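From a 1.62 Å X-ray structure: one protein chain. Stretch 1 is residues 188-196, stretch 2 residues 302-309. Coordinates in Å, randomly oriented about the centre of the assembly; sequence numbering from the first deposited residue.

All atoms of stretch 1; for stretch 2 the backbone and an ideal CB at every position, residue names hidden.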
# COMPACT_ATOMS: atom_id res chain seq x y z
N GLY A 188 9.73 -9.83 12.17
CA GLY A 188 9.32 -10.27 10.81
C GLY A 188 10.04 -9.57 9.67
O GLY A 188 10.07 -10.06 8.50
N LEU A 189 10.64 -8.40 9.94
CA LEU A 189 11.30 -7.67 8.87
C LEU A 189 12.53 -8.39 8.31
O LEU A 189 12.97 -8.06 7.22
CB LEU A 189 11.68 -6.22 9.30
CG LEU A 189 10.45 -5.33 9.53
CD1 LEU A 189 10.83 -4.06 10.32
CD2 LEU A 189 9.69 -4.97 8.26
N LYS A 190 13.11 -9.33 9.07
CA LYS A 190 14.27 -10.08 8.58
C LYS A 190 13.85 -11.03 7.48
O LYS A 190 14.47 -11.03 6.43
CB LYS A 190 15.00 -10.83 9.69
CG LYS A 190 15.90 -9.95 10.55
CD LYS A 190 16.65 -10.74 11.62
CE LYS A 190 17.48 -11.87 11.01
NZ LYS A 190 18.46 -12.46 11.98
N THR A 191 12.73 -11.71 7.68
CA THR A 191 12.06 -12.49 6.62
C THR A 191 11.70 -11.59 5.43
O THR A 191 11.98 -11.90 4.26
CB THR A 191 10.83 -13.22 7.20
OG1 THR A 191 11.26 -14.17 8.21
CG2 THR A 191 10.07 -13.99 6.07
N PHE A 192 11.08 -10.45 5.71
CA PHE A 192 10.73 -9.55 4.61
C PHE A 192 11.91 -9.09 3.76
O PHE A 192 11.86 -9.04 2.53
CB PHE A 192 10.02 -8.32 5.20
CG PHE A 192 9.51 -7.39 4.16
CD1 PHE A 192 8.46 -7.76 3.35
CD2 PHE A 192 10.11 -6.15 3.96
CE1 PHE A 192 7.97 -6.92 2.39
CE2 PHE A 192 9.64 -5.31 2.96
CZ PHE A 192 8.57 -5.68 2.18
N ALA A 193 13.00 -8.72 4.41
CA ALA A 193 14.16 -8.24 3.66
C ALA A 193 14.74 -9.32 2.76
O ALA A 193 15.23 -9.03 1.66
CB ALA A 193 15.23 -7.72 4.61
N GLU A 194 14.70 -10.57 3.23
CA GLU A 194 15.15 -11.73 2.45
C GLU A 194 14.28 -11.90 1.20
O GLU A 194 14.78 -12.11 0.10
CB GLU A 194 15.10 -13.01 3.30
CG GLU A 194 16.13 -13.05 4.44
CD GLU A 194 16.11 -14.36 5.22
OE1 GLU A 194 16.26 -15.43 4.58
OE2 GLU A 194 15.96 -14.33 6.47
N LEU A 195 12.97 -11.80 1.38
CA LEU A 195 12.07 -11.89 0.25
C LEU A 195 12.30 -10.75 -0.74
O LEU A 195 12.21 -10.93 -1.96
CB LEU A 195 10.61 -11.88 0.75
CG LEU A 195 10.15 -13.09 1.55
CD1 LEU A 195 8.78 -12.83 2.17
CD2 LEU A 195 10.09 -14.32 0.65
N MET A 196 12.60 -9.56 -0.23
CA MET A 196 12.80 -8.41 -1.07
C MET A 196 14.07 -8.56 -1.89
O MET A 196 14.11 -8.11 -3.03
CB MET A 196 12.84 -7.14 -0.21
CG MET A 196 13.05 -5.87 -1.02
SD MET A 196 11.65 -5.54 -2.11
CE MET A 196 10.37 -5.09 -0.94
N UNK A 302 7.37 -22.24 5.78
CA UNK A 302 8.18 -21.42 4.93
C UNK A 302 7.34 -20.20 4.60
O UNK A 302 6.14 -20.30 4.34
CB UNK A 302 8.64 -22.17 3.68
N UNK A 303 7.99 -19.05 4.63
CA UNK A 303 7.34 -17.81 4.20
C UNK A 303 7.56 -17.58 2.71
O UNK A 303 8.67 -17.69 2.22
CB UNK A 303 7.87 -16.62 5.00
N UNK A 304 6.46 -17.24 2.03
CA UNK A 304 6.42 -17.08 0.60
C UNK A 304 6.32 -15.65 0.09
O UNK A 304 6.79 -15.34 -1.00
CB UNK A 304 5.24 -17.88 0.05
N UNK A 305 5.64 -14.80 0.85
CA UNK A 305 5.50 -13.41 0.43
C UNK A 305 5.36 -12.52 1.65
O UNK A 305 5.14 -12.99 2.74
CB UNK A 305 4.30 -13.24 -0.50
N UNK A 306 5.46 -11.22 1.44
CA UNK A 306 5.31 -10.26 2.53
C UNK A 306 5.08 -8.87 1.97
O UNK A 306 5.33 -8.60 0.77
CB UNK A 306 6.54 -10.27 3.44
N UNK A 307 4.51 -8.00 2.82
CA UNK A 307 4.25 -6.64 2.42
C UNK A 307 4.12 -5.70 3.60
O UNK A 307 3.75 -6.10 4.70
CB UNK A 307 2.98 -6.58 1.57
N UNK A 308 4.39 -4.42 3.32
CA UNK A 308 4.16 -3.34 4.27
C UNK A 308 2.95 -2.50 3.88
O UNK A 308 2.86 -2.05 2.73
CB UNK A 308 5.40 -2.45 4.37
N UNK A 309 2.03 -2.28 4.84
CA UNK A 309 0.76 -1.59 4.67
C UNK A 309 0.77 -0.39 5.61
O UNK A 309 1.03 -0.54 6.79
CB UNK A 309 -0.43 -2.51 4.95

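The strand 302-309 crosses the helix of stretch 1 at 105° between N-to-C directions, with the axes 8.1 Å apart at closest approach; contacts run from position 303 to 308.

At position 302 nothing of stretch 1 lies within 5.5 Å of the ideal CB, so the helix sets no requirement; the residue is Ile 302, which makes no contact with it.

Position 303 points its CA-to-CB bond toward the helix, and its ideal CB is 3.6 Å from Thr 191 CG2 and 4.8 Å from Leu 195 CD1. Phi/psi of -90/134 are ordinary for a strand. With methyl groups near the base, a side chain with an apolar first portion suits, whether aliphatic or aromatic. The residue is Tyr 303: its CB packs 3.6 Å from CG2 of Thr 191, chi1 is m (-73°), and OH is hydrogen-bonded elsewhere in the structure.

Position 304 points away, leaving the side chain largely unconstrained by stretch 1, while its backbone O approaches Leu 195 CD2. It is Leu 304, whose O lies 3.8 Å from Leu 195 CD2. Position 305 also points away, its ideal CB 5.2 Å from Leu 195 CD1, so several types would be compatible. Ser 305 is found; its backbone C lies 3.5 Å from Leu 195 CD1.

Position 306 is the most restrictive. Its CA is 5.8 Å from the CA of Phe 192, and the ideal CB points toward the helix, falling a tight 3.2 Å from Phe 192 CD1 and 3.6 Å from Leu 195 CD1. Even a methyl would be crowded against the ring, so glycine is the natural expectation, although phi/psi of -164/160 alone would admit other residues. Gly 306 is deposited. Without a side chain, its C sits 3.5 Å from Phe 192 CE1, at the ring edge and near the ring plane.

Position 307 turns away again, its ideal CB 5.1 Å from Phe 192 CE1; stretch 1 would admit small or larger residues. Ala 307 brings its N to 3.7 Å from Phe 192 CE1.

Position 308 points toward the helix, but its ideal CB is 5.0 Å from Phe 192 CZ, leaving room for a longer apolar chain beside Phe 192 and Leu 189. Leu 308 fills it: CG lies over one face of the Phe 192 ring, CD1 is 4.0 Å from Phe 192 CE2, and CD2 is 4.2 Å from Leu 189 CD2.

Position 309 is out of reach, so stretch 1 offers no guide; it is Leu 309.

Stretch 2, residues 302-309: IYLSGALL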
# COMPACT_ATOMS: atom_id res chain seq x y z
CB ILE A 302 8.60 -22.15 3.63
CG1 ILE A 302 9.62 -21.32 2.84
CG2 ILE A 302 7.40 -22.50 2.77
CD1 ILE A 302 9.85 -21.79 1.42
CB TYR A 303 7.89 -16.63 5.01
CG TYR A 303 7.39 -16.62 6.43
CD1 TYR A 303 6.08 -16.29 6.73
CD2 TYR A 303 8.24 -16.93 7.48
CE1 TYR A 303 5.60 -16.28 8.03
CE2 TYR A 303 7.78 -16.91 8.78
CZ TYR A 303 6.47 -16.59 9.07
OH TYR A 303 6.01 -16.59 10.39
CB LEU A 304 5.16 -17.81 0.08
CG LEU A 304 5.10 -19.32 0.33
CD1 LEU A 304 3.90 -19.91 -0.38
CD2 LEU A 304 6.40 -19.99 -0.08
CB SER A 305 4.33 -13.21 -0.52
OG SER A 305 3.08 -13.44 0.08
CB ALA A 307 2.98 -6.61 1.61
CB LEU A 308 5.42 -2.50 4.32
CG LEU A 308 6.64 -3.05 5.06
CD1 LEU A 308 7.89 -2.19 4.79
CD2 LEU A 308 6.39 -3.13 6.54
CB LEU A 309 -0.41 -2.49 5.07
CG LEU A 309 -1.82 -1.97 4.97
CD1 LEU A 309 -2.16 -1.69 3.52
CD2 LEU A 309 -2.83 -2.92 5.62
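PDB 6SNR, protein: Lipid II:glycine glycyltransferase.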